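Local structure of uncharacterized metalloprotein (Deinococcus radiodurans, 3GG7) at residues 143-151 and 164-173; 36-44 and 70-81. The protein is of unknown function but belongs to the TatD-type metal-dependent hydrolases, binds manganese and probably hydrolyses ester bonds. All coordinates share one frame; numbering follows the deposited sequence.

Contact 1. Residues 143-151 and 164-173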
loop_
_atom_site.group_PDB
_atom_site.type_symbol
_atom_site.label_atom_id
_atom_site.label_comp_id
_atom_site.label_asym_id
_atom_site.label_seq_id
_atom_site.Cartn_x
_atom_site.Cartn_y
_atom_site.Cartn_z
ATOM N N GLY A 143 5.897 13.117 -1.302
ATOM C CA GLY A 143 6.643 12.151 -0.524
ATOM C C GLY A 143 7.094 10.974 -1.352
ATOM O O GLY A 143 7.414 11.128 -2.538
ATOM N N THR A 144 7.163 9.798 -0.727
ATOM C CA THR A 144 7.677 8.582 -1.360
ATOM C C THR A 144 6.518 7.684 -1.749
ATOM O O THR A 144 5.810 7.190 -0.861
ATOM C CB THR A 144 8.636 7.798 -0.435
ATOM O OG1 THR A 144 9.710 8.664 -0.064
ATOM C CG2 THR A 144 9.192 6.519 -1.143
ATOM N N PRO A 145 6.284 7.487 -3.053
ATOM C CA PRO A 145 5.124 6.716 -3.482
ATOM C C PRO A 145 5.409 5.244 -3.589
ATOM O O PRO A 145 6.347 4.826 -4.282
ATOM C CB PRO A 145 4.807 7.290 -4.868
ATOM C CG PRO A 145 6.102 7.846 -5.387
ATOM C CD PRO A 145 6.985 8.122 -4.190
ATOM N N ILE A 146 4.606 4.430 -2.918
ATOM C CA ILE A 146 4.668 2.998 -3.094
ATOM C C ILE A 146 3.472 2.566 -3.910
ATOM O O ILE A 146 2.320 2.793 -3.506
ATOM C CB ILE A 146 4.579 2.251 -1.742
ATOM C CG1 ILE A 146 5.616 2.777 -0.754
ATOM C CG2 ILE A 146 4.762 0.760 -1.977
ATOM C CD1 ILE A 146 5.336 2.326 0.719
ATOM N N LEU A 147 3.717 1.918 -5.036
ATOM C CA LEU A 147 2.633 1.398 -5.815
ATOM C C LEU A 147 2.304 0.024 -5.297
ATOM O O LEU A 147 3.073 -0.929 -5.420
ATOM C CB LEU A 147 2.994 1.388 -7.313
ATOM C CG LEU A 147 3.314 2.777 -7.835
ATOM C CD1 LEU A 147 3.587 2.658 -9.336
ATOM C CD2 LEU A 147 2.197 3.751 -7.594
ATOM N N HIS A 148 1.126 -0.080 -4.687
ATOM C CA HIS A 148 0.670 -1.332 -4.094
ATOM C C HIS A 148 -0.020 -2.194 -5.169
ATOM O O HIS A 148 -0.803 -1.691 -5.975
ATOM C CB HIS A 148 -0.232 -1.015 -2.891
ATOM C CG HIS A 148 -1.603 -1.606 -2.968
ATOM N ND1 HIS A 148 -1.853 -2.938 -2.728
ATOM C CD2 HIS A 148 -2.805 -1.034 -3.221
ATOM C CE1 HIS A 148 -3.151 -3.164 -2.859
ATOM N NE2 HIS A 148 -3.745 -2.027 -3.165
ATOM N N TRP A 149 0.350 -3.472 -5.205
ATOM C CA TRP A 149 -0.192 -4.451 -6.155
ATOM C C TRP A 149 -0.252 -3.888 -7.581
ATOM O O TRP A 149 -1.315 -3.851 -8.215
ATOM C CB TRP A 149 -1.578 -4.916 -5.690
ATOM C CG TRP A 149 -2.116 -6.171 -6.360
ATOM C CD1 TRP A 149 -1.668 -6.779 -7.516
ATOM C CD2 TRP A 149 -3.230 -6.956 -5.907
ATOM N NE1 TRP A 149 -2.444 -7.875 -7.799
ATOM C CE2 TRP A 149 -3.408 -8.007 -6.836
ATOM C CE3 TRP A 149 -4.106 -6.859 -4.808
ATOM C CZ2 TRP A 149 -4.414 -8.964 -6.695
ATOM C CZ3 TRP A 149 -5.111 -7.805 -4.677
ATOM C CH2 TRP A 149 -5.252 -8.849 -5.615
ATOM N N TYR A 150 0.892 -3.438 -8.064
ATOM C CA TYR A 150 0.992 -2.898 -9.410
ATOM C C TYR A 150 0.627 -3.963 -10.459
ATOM O O TYR A 150 1.136 -5.080 -10.424
ATOM C CB TYR A 150 2.394 -2.334 -9.649
ATOM C CG TYR A 150 2.539 -1.752 -11.018
ATOM C CD1 TYR A 150 2.148 -0.455 -11.281
ATOM C CD2 TYR A 150 2.985 -2.556 -12.092
ATOM C CE1 TYR A 150 2.225 0.073 -12.594
ATOM C CE2 TYR A 150 3.064 -2.045 -13.369
ATOM C CZ TYR A 150 2.684 -0.744 -13.616
ATOM O OH TYR A 150 2.755 -0.242 -14.894
ATOM N N SER A 151 -0.278 -3.612 -11.376
ATOM C CA SER A 151 -0.768 -4.561 -12.386
ATOM C C SER A 151 -0.860 -3.927 -13.773
ATOM O O SER A 151 -1.603 -4.416 -14.638
ATOM C CB SER A 151 -2.118 -5.163 -11.969
ATOM O OG SER A 151 -3.172 -4.224 -12.038
ATOM N N GLY A 164 10.774 7.442 -9.232
ATOM C CA GLY A 164 11.146 7.172 -7.844
ATOM C C GLY A 164 10.132 6.358 -7.057
ATOM O O GLY A 164 10.140 6.389 -5.807
ATOM N N CYS A 165 9.265 5.621 -7.756
ATOM C CA CYS A 165 8.288 4.775 -7.059
ATOM C C CYS A 165 8.955 3.564 -6.462
ATOM O O CYS A 165 9.959 3.039 -6.994
ATOM C CB CYS A 165 7.179 4.297 -7.988
ATOM S SG CYS A 165 6.064 5.587 -8.559
ATOM N N TRP A 166 8.388 3.133 -5.329
ATOM C CA TRP A 166 8.625 1.826 -4.737
ATOM C C TRP A 166 7.432 0.922 -5.038
ATOM O O TRP A 166 6.448 1.395 -5.601
ATOM C CB TRP A 166 8.814 1.935 -3.223
ATOM C CG TRP A 166 10.032 2.701 -2.769
ATOM C CD1 TRP A 166 10.447 3.930 -3.176
ATOM C CD2 TRP A 166 10.941 2.278 -1.774
ATOM N NE1 TRP A 166 11.591 4.295 -2.504
ATOM C CE2 TRP A 166 11.906 3.295 -1.626
ATOM C CE3 TRP A 166 11.040 1.120 -0.994
ATOM C CZ2 TRP A 166 12.966 3.192 -0.733
ATOM C CZ3 TRP A 166 12.088 1.033 -0.090
ATOM C CH2 TRP A 166 13.048 2.052 0.006
ATOM N N PHE A 167 7.506 -0.357 -4.668
ATOM C CA PHE A 167 6.492 -1.335 -4.993
ATOM C C PHE A 167 6.271 -2.276 -3.850
ATOM O O PHE A 167 7.236 -2.785 -3.298
ATOM C CB PHE A 167 6.916 -2.134 -6.253
ATOM C CG PHE A 167 7.299 -1.247 -7.384
ATOM C CD1 PHE A 167 6.331 -0.795 -8.283
ATOM C CD2 PHE A 167 8.595 -0.772 -7.496
ATOM C CE1 PHE A 167 6.661 0.084 -9.288
ATOM C CE2 PHE A 167 8.938 0.126 -8.493
ATOM C CZ PHE A 167 7.965 0.540 -9.406
ATOM N N SER A 168 5.009 -2.529 -3.498
ATOM C CA SER A 168 4.705 -3.594 -2.581
ATOM C C SER A 168 3.974 -4.676 -3.350
ATOM O O SER A 168 3.006 -4.427 -4.050
ATOM C CB SER A 168 3.934 -3.094 -1.328
ATOM O OG SER A 168 2.720 -2.431 -1.662
ATOM N N VAL A 169 4.498 -5.888 -3.245
ATOM C CA VAL A 169 4.071 -6.981 -4.091
ATOM C C VAL A 169 3.469 -8.059 -3.219
ATOM O O VAL A 169 3.928 -8.289 -2.085
ATOM C CB VAL A 169 5.243 -7.525 -4.979
ATOM C CG1 VAL A 169 5.878 -6.400 -5.785
ATOM C CG2 VAL A 169 6.289 -8.231 -4.148
ATOM N N GLY A 170 2.430 -8.701 -3.738
ATOM C CA GLY A 170 1.644 -9.661 -3.003
ATOM C C GLY A 170 1.631 -11.055 -3.582
ATOM O O GLY A 170 2.338 -11.345 -4.557
ATOM N N PRO A 171 0.816 -11.936 -2.999
ATOM C CA PRO A 171 0.777 -13.341 -3.416
ATOM C C PRO A 171 0.447 -13.585 -4.889
ATOM O O PRO A 171 1.013 -14.500 -5.499
ATOM C CB PRO A 171 -0.327 -13.918 -2.536
ATOM C CG PRO A 171 -0.261 -13.086 -1.274
ATOM C CD PRO A 171 0.027 -11.701 -1.775
ATOM N N THR A 172 -0.454 -12.794 -5.466
ATOM C CA THR A 172 -0.870 -13.039 -6.852
ATOM C C THR A 172 0.268 -12.684 -7.808
ATOM O O THR A 172 0.511 -13.398 -8.781
ATOM C CB THR A 172 -2.173 -12.289 -7.231
ATOM O OG1 THR A 172 -1.968 -10.874 -7.178
ATOM C CG2 THR A 172 -3.307 -12.665 -6.304
ATOM N N MET A 173 0.998 -11.616 -7.507
ATOM C CA MET A 173 2.095 -11.162 -8.357
ATOM C C MET A 173 3.252 -12.163 -8.463
ATOM O O MET A 173 3.835 -12.310 -9.541
ATOM C CB MET A 173 2.617 -9.803 -7.885
ATOM C CG MET A 173 1.624 -8.660 -8.102
ATOM S SD MET A 173 2.267 -7.050 -7.619
ATOM C CE MET A 173 3.532 -6.747 -8.881
HETATM O O HOH W 1 3.429 -3.450 -6.663
#
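The indole of Trp149 has CG trans to the backbone N (chi1 -165°) and crosses Thr172 and Met173, while Met173 bends at chi3 (70°) to bring CE to 3.3 Å from Tyr150 O. These residues lie just past the C-terminal ends of the two parallel strands of a beta-alpha-beta crossover in the TIM barrel, 143-148 and 166-169, which helix 154-162 connects. Trp166 N binds Pro145 O at 2.9 Å, Leu147 N binds Trp166 O, Ser168 N binds Leu147 O, and Trp149 N continues the register to Ser168 O at 3.0 Å. Leu147 and Phe167 run side by side toward the crossover helix, CD1 to CE1 4.0 Å, apolar groups suited to that interface. On the other face His148 and Ser168, which is small enough to sit beside it, both bond to Glu194. Met173 CG lies 3.8 Å from Trp149 CD1, with its sulfur in an oblique Met-aromatic contact. Replacing Trp149 by an alanine would probably leave Thr172 and Met173 without their packing partner and Met173 freer to turn. Gly164, first past helix 154-162, makes a Schellman motif whose positive phi suits glycine. One water donates to Leu147 O and Ser168 O and accepts from Tyr150 N at 2.9 Å.

Contact 2. Residues 36-44 and 70-81. With SO4 (sulfate ion), chain C.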
loop_
_atom_site.group_PDB
_atom_site.type_symbol
_atom_site.label_atom_id
_atom_site.label_comp_id
_atom_site.label_asym_id
_atom_site.label_seq_id
_atom_site.Cartn_x
_atom_site.Cartn_y
_atom_site.Cartn_z
ATOM N N THR A 36 -11.194 5.470 4.586
ATOM C CA THR A 36 -11.705 6.845 4.698
ATOM C C THR A 36 -10.966 7.468 5.881
ATOM O O THR A 36 -10.687 6.774 6.868
ATOM C CB THR A 36 -13.243 6.918 4.952
ATOM O OG1 THR A 36 -13.546 8.206 5.501
ATOM C CG2 THR A 36 -13.735 5.867 5.925
ATOM N N PRO A 37 -10.661 8.777 5.796
ATOM C CA PRO A 37 -9.968 9.383 6.930
ATOM C C PRO A 37 -10.810 9.388 8.200
ATOM O O PRO A 37 -10.248 9.510 9.303
ATOM C CB PRO A 37 -9.635 10.804 6.438
ATOM C CG PRO A 37 -10.605 11.045 5.357
ATOM C CD PRO A 37 -10.875 9.739 4.689
ATOM N N ALA A 38 -12.128 9.289 8.061
ATOM C CA ALA A 38 -13.003 9.194 9.231
ATOM C C ALA A 38 -12.729 7.960 10.079
ATOM O O ALA A 38 -13.090 7.929 11.248
ATOM C CB ALA A 38 -14.470 9.227 8.787
ATOM N N ALA A 39 -12.119 6.941 9.475
ATOM C CA ALA A 39 -11.791 5.689 10.168
ATOM C C ALA A 39 -10.546 5.791 11.048
ATOM O O ALA A 39 -10.229 4.865 11.774
ATOM C CB ALA A 39 -11.627 4.545 9.153
ATOM N N TRP A 40 -9.864 6.931 11.019
ATOM C CA TRP A 40 -8.551 7.057 11.665
ATOM C C TRP A 40 -8.572 6.675 13.153
ATOM O O TRP A 40 -7.768 5.868 13.602
ATOM C CB TRP A 40 -8.015 8.497 11.436
ATOM C CG TRP A 40 -6.714 8.715 12.084
ATOM C CD1 TRP A 40 -6.464 9.522 13.160
ATOM C CD2 TRP A 40 -5.475 8.101 11.752
ATOM N NE1 TRP A 40 -5.144 9.469 13.501
ATOM C CE2 TRP A 40 -4.507 8.594 12.658
ATOM C CE3 TRP A 40 -5.080 7.177 10.774
ATOM C CZ2 TRP A 40 -3.181 8.186 12.617
ATOM C CZ3 TRP A 40 -3.743 6.806 10.714
ATOM C CH2 TRP A 40 -2.825 7.279 11.638
ATOM N N ARG A 41 -9.467 7.257 13.936
ATOM C CA ARG A 41 -9.386 7.051 15.379
ATOM C C ARG A 41 -9.617 5.573 15.713
ATOM O O ARG A 41 -8.906 4.980 16.493
ATOM C CB ARG A 41 -10.389 7.920 16.123
ATOM C CG ARG A 41 -9.974 9.346 16.241
ATOM C CD ARG A 41 -9.176 9.648 17.495
ATOM N NE ARG A 41 -8.696 11.017 17.384
ATOM C CZ ARG A 41 -7.480 11.372 16.957
ATOM N NH1 ARG A 41 -6.538 10.472 16.737
ATOM N NH2 ARG A 41 -7.192 12.648 16.802
ATOM N N GLY A 42 -10.632 4.977 15.081
ATOM C CA GLY A 42 -10.975 3.612 15.358
ATOM C C GLY A 42 -9.896 2.637 14.919
ATOM O O GLY A 42 -9.571 1.656 15.601
ATOM N N THR A 43 -9.336 2.858 13.750
ATOM C CA THR A 43 -8.310 1.967 13.245
ATOM C C THR A 43 -6.972 2.182 13.939
ATOM O O THR A 43 -6.302 1.214 14.295
ATOM C CB THR A 43 -8.209 2.125 11.736
ATOM O OG1 THR A 43 -9.488 1.821 11.186
ATOM C CG2 THR A 43 -7.161 1.183 11.179
ATOM N N LEU A 44 -6.607 3.438 14.214
ATOM C CA LEU A 44 -5.414 3.724 15.018
ATOM C C LEU A 44 -5.458 3.007 16.381
ATOM O O LEU A 44 -4.429 2.600 16.905
ATOM C CB LEU A 44 -5.257 5.240 15.230
ATOM C CG LEU A 44 -4.067 5.711 16.047
ATOM C CD1 LEU A 44 -2.707 5.295 15.442
ATOM C CD2 LEU A 44 -4.173 7.230 16.133
ATOM N N ASP A 70 -16.388 12.980 4.227
ATOM C CA ASP A 70 -15.326 12.695 5.193
ATOM C C ASP A 70 -14.004 13.410 4.852
ATOM O O ASP A 70 -13.071 13.406 5.675
ATOM C CB ASP A 70 -15.021 11.191 5.224
ATOM C CG ASP A 70 -16.152 10.331 5.764
ATOM O OD1 ASP A 70 -17.165 10.843 6.324
ATOM O OD2 ASP A 70 -16.013 9.081 5.610
ATOM N N LEU A 71 -13.903 14.016 3.671
ATOM C CA LEU A 71 -12.618 14.600 3.230
ATOM C C LEU A 71 -11.911 15.509 4.241
ATOM O O LEU A 71 -10.708 15.375 4.433
ATOM C CB LEU A 71 -12.749 15.297 1.876
ATOM C CG LEU A 71 -11.419 15.737 1.259
ATOM C CD1 LEU A 71 -10.469 14.546 1.032
ATOM C CD2 LEU A 71 -11.720 16.428 -0.055
ATOM N N PRO A 72 -12.638 16.407 4.925
ATOM C CA PRO A 72 -11.920 17.286 5.868
ATOM C C PRO A 72 -11.166 16.601 7.018
ATOM O O PRO A 72 -10.250 17.195 7.596
ATOM C CB PRO A 72 -13.034 18.175 6.429
ATOM C CG PRO A 72 -14.136 18.065 5.478
ATOM C CD PRO A 72 -14.064 16.750 4.826
ATOM N N TRP A 73 -11.524 15.356 7.356
ATOM C CA TRP A 73 -10.812 14.615 8.377
ATOM C C TRP A 73 -9.399 14.217 7.919
ATOM O O TRP A 73 -8.552 13.933 8.733
ATOM C CB TRP A 73 -11.644 13.410 8.806
ATOM C CG TRP A 73 -12.714 13.818 9.814
ATOM C CD1 TRP A 73 -12.563 13.828 11.162
ATOM C CD2 TRP A 73 -14.037 14.315 9.556
ATOM N NE1 TRP A 73 -13.712 14.271 11.768
ATOM C CE2 TRP A 73 -14.628 14.585 10.802
ATOM C CE3 TRP A 73 -14.770 14.570 8.398
ATOM C CZ2 TRP A 73 -15.923 15.085 10.924
ATOM C CZ3 TRP A 73 -16.068 15.076 8.529
ATOM C CH2 TRP A 73 -16.623 15.323 9.793
ATOM N N PHE A 74 -9.164 14.231 6.616
ATOM C CA PHE A 74 -7.831 13.904 6.111
ATOM C C PHE A 74 -6.824 14.933 6.624
ATOM O O PHE A 74 -5.854 14.570 7.271
ATOM C CB PHE A 74 -7.763 13.764 4.573
ATOM C CG PHE A 74 -6.442 13.266 4.104
ATOM C CD1 PHE A 74 -6.143 11.916 4.123
ATOM C CD2 PHE A 74 -5.466 14.155 3.706
ATOM C CE1 PHE A 74 -4.879 11.472 3.724
ATOM C CE2 PHE A 74 -4.222 13.710 3.316
ATOM C CZ PHE A 74 -3.940 12.387 3.327
ATOM N N ASP A 75 -7.044 16.209 6.307
ATOM C CA ASP A 75 -6.108 17.224 6.785
ATOM C C ASP A 75 -6.044 17.280 8.312
ATOM O O ASP A 75 -4.960 17.491 8.870
ATOM C CB ASP A 75 -6.388 18.606 6.218
ATOM C CG ASP A 75 -5.231 19.590 6.492
ATOM O OD1 ASP A 75 -4.130 19.426 5.911
ATOM O OD2 ASP A 75 -5.411 20.509 7.327
ATOM N N ARG A 76 -7.181 17.039 8.982
ATOM C CA ARG A 76 -7.247 17.052 10.441
ATOM C C ARG A 76 -6.221 16.111 11.043
ATOM O O ARG A 76 -5.541 16.457 12.017
ATOM C CB ARG A 76 -8.652 16.701 10.951
ATOM C CG ARG A 76 -8.814 16.701 12.471
ATOM C CD ARG A 76 -10.266 16.514 12.858
ATOM N NE ARG A 76 -10.496 16.451 14.302
ATOM C CZ ARG A 76 -10.652 17.508 15.107
ATOM N NH1 ARG A 76 -10.555 18.744 14.622
ATOM N NH2 ARG A 76 -10.865 17.325 16.411
ATOM N N TYR A 77 -6.146 14.886 10.508
ATOM C CA TYR A 77 -5.355 13.831 11.118
ATOM C C TYR A 77 -3.974 13.629 10.534
ATOM O O TYR A 77 -3.170 12.928 11.137
ATOM C CB TYR A 77 -6.108 12.511 11.006
ATOM C CG TYR A 77 -7.437 12.445 11.740
ATOM C CD1 TYR A 77 -7.611 12.988 13.007
ATOM C CD2 TYR A 77 -8.504 11.809 11.161
ATOM C CE1 TYR A 77 -8.846 12.859 13.677
ATOM C CE2 TYR A 77 -9.713 11.661 11.800
ATOM C CZ TYR A 77 -9.882 12.199 13.065
ATOM O OH TYR A 77 -11.100 12.017 13.669
ATOM N N LEU A 78 -3.667 14.287 9.423
ATOM C CA LEU A 78 -2.374 14.126 8.775
ATOM C C LEU A 78 -1.162 14.319 9.694
ATOM O O LEU A 78 -0.201 13.588 9.572
ATOM C CB LEU A 78 -2.301 15.009 7.532
ATOM C CG LEU A 78 -1.283 14.744 6.428
ATOM C CD1 LEU A 78 -1.190 13.259 6.049
ATOM C CD2 LEU A 78 -1.663 15.636 5.259
ATOM N N PRO A 79 -1.223 15.254 10.664
ATOM C CA PRO A 79 -0.066 15.405 11.565
ATOM C C PRO A 79 0.235 14.195 12.453
ATOM O O PRO A 79 1.341 14.086 13.024
ATOM C CB PRO A 79 -0.467 16.601 12.430
ATOM C CG PRO A 79 -1.384 17.373 11.589
ATOM C CD PRO A 79 -2.206 16.322 10.870
ATOM N N GLU A 80 -0.716 13.277 12.575
ATOM C CA GLU A 80 -0.563 12.116 13.448
ATOM C C GLU A 80 0.116 10.890 12.847
ATOM O O GLU A 80 0.268 9.868 13.525
ATOM C CB GLU A 80 -1.929 11.705 13.986
ATOM C CG GLU A 80 -2.567 12.814 14.800
ATOM C CD GLU A 80 -3.916 12.448 15.346
ATOM O OE1 GLU A 80 -4.141 11.250 15.673
ATOM O OE2 GLU A 80 -4.768 13.362 15.439
ATOM N N THR A 81 0.512 10.953 11.584
ATOM C CA THR A 81 1.098 9.775 10.954
ATOM C C THR A 81 2.071 10.134 9.862
ATOM O O THR A 81 1.896 11.146 9.180
ATOM C CB THR A 81 0.007 8.792 10.400
ATOM O OG1 THR A 81 0.654 7.626 9.870
ATOM C CG2 THR A 81 -0.846 9.447 9.328
HETATM S S SO4 C . -11.061 13.806 16.960
HETATM O O1 SO4 C . -9.660 14.200 16.941
HETATM O O2 SO4 C . -11.203 12.483 17.573
HETATM O O3 SO4 C . -11.837 14.769 17.760
HETATM O O4 SO4 C . -11.531 13.819 15.576
HETATM O O HOH W 2 -11.595 9.194 13.296
#
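Pro37 sets CB and CG against the backbone leading into helix 72-77, with CB 3.5 Å from Phe74 N and CG against Asp70 O, and a compact, rigid proline fits so close to a backbone. Beside it Thr36 OG1 accepts from Ala38 N, an ST turn, and donates its own proton to Asp70 OD2 at 2.6 Å; a hydroxyl suits the place because it can do both. Arg67 also bridges to that carboxylate. Further along, Trp40 and Tyr77 lie alongside, running opposite ways. Tyr77 CB sits over the five-membered ring of Trp40 as a CH-pi contact, 4.0 Å from its centroid, and the two ring planes are inclined at 33°. At the far rim of the indole, Trp40 CH2 meets Thr81 CB at 3.4 Å.

In the TIM barrel these are outer helical segments following successive strands, 29-32 and 53-55, and the aromatic pair packs between them. Toward solvent the packing gives way to charge. Arg41 makes a two-pronged salt bridge to Glu80 through its terminal nitrogens, NH1 to OE1 at 2.7 Å and NH2 to OE2 at 2.9 Å, with guanidinium and carboxylate only 8° from coplanar. Glu80 OE1 takes a second bond from Trp40 NE1, which comes from above the carboxylate plane. Its chain bent at chi2 (-91°), Arg41 also offers NE and NH2 to a sulfate ion, probably from the crystallisation liquor, that Arg76 holds from the other helix. Tyr77 OH donates to sulfate O4 at 2.7 Å.

How the contacts relate
Contact 1 lies in the barrel wall beside the metal centre, whereas contact 2 belongs to the outer layer of helices; their centres are 23 Å apart and their nearest atoms about 10 Å, so they do not touch. In contact 1 the side chain of His148 is about 4 Å from the manganese held by His7, His9, Glu86 and Asp196, its ring stacks on His7, and it is a predicted ligand of a second metal. In contact 2 the side chain of Thr36 is about 13 Å from the manganese. Arg119 joins the two regions: it bonds to Leu78 O of 70-81, and its backbone pairs with Thr144 of 143-151.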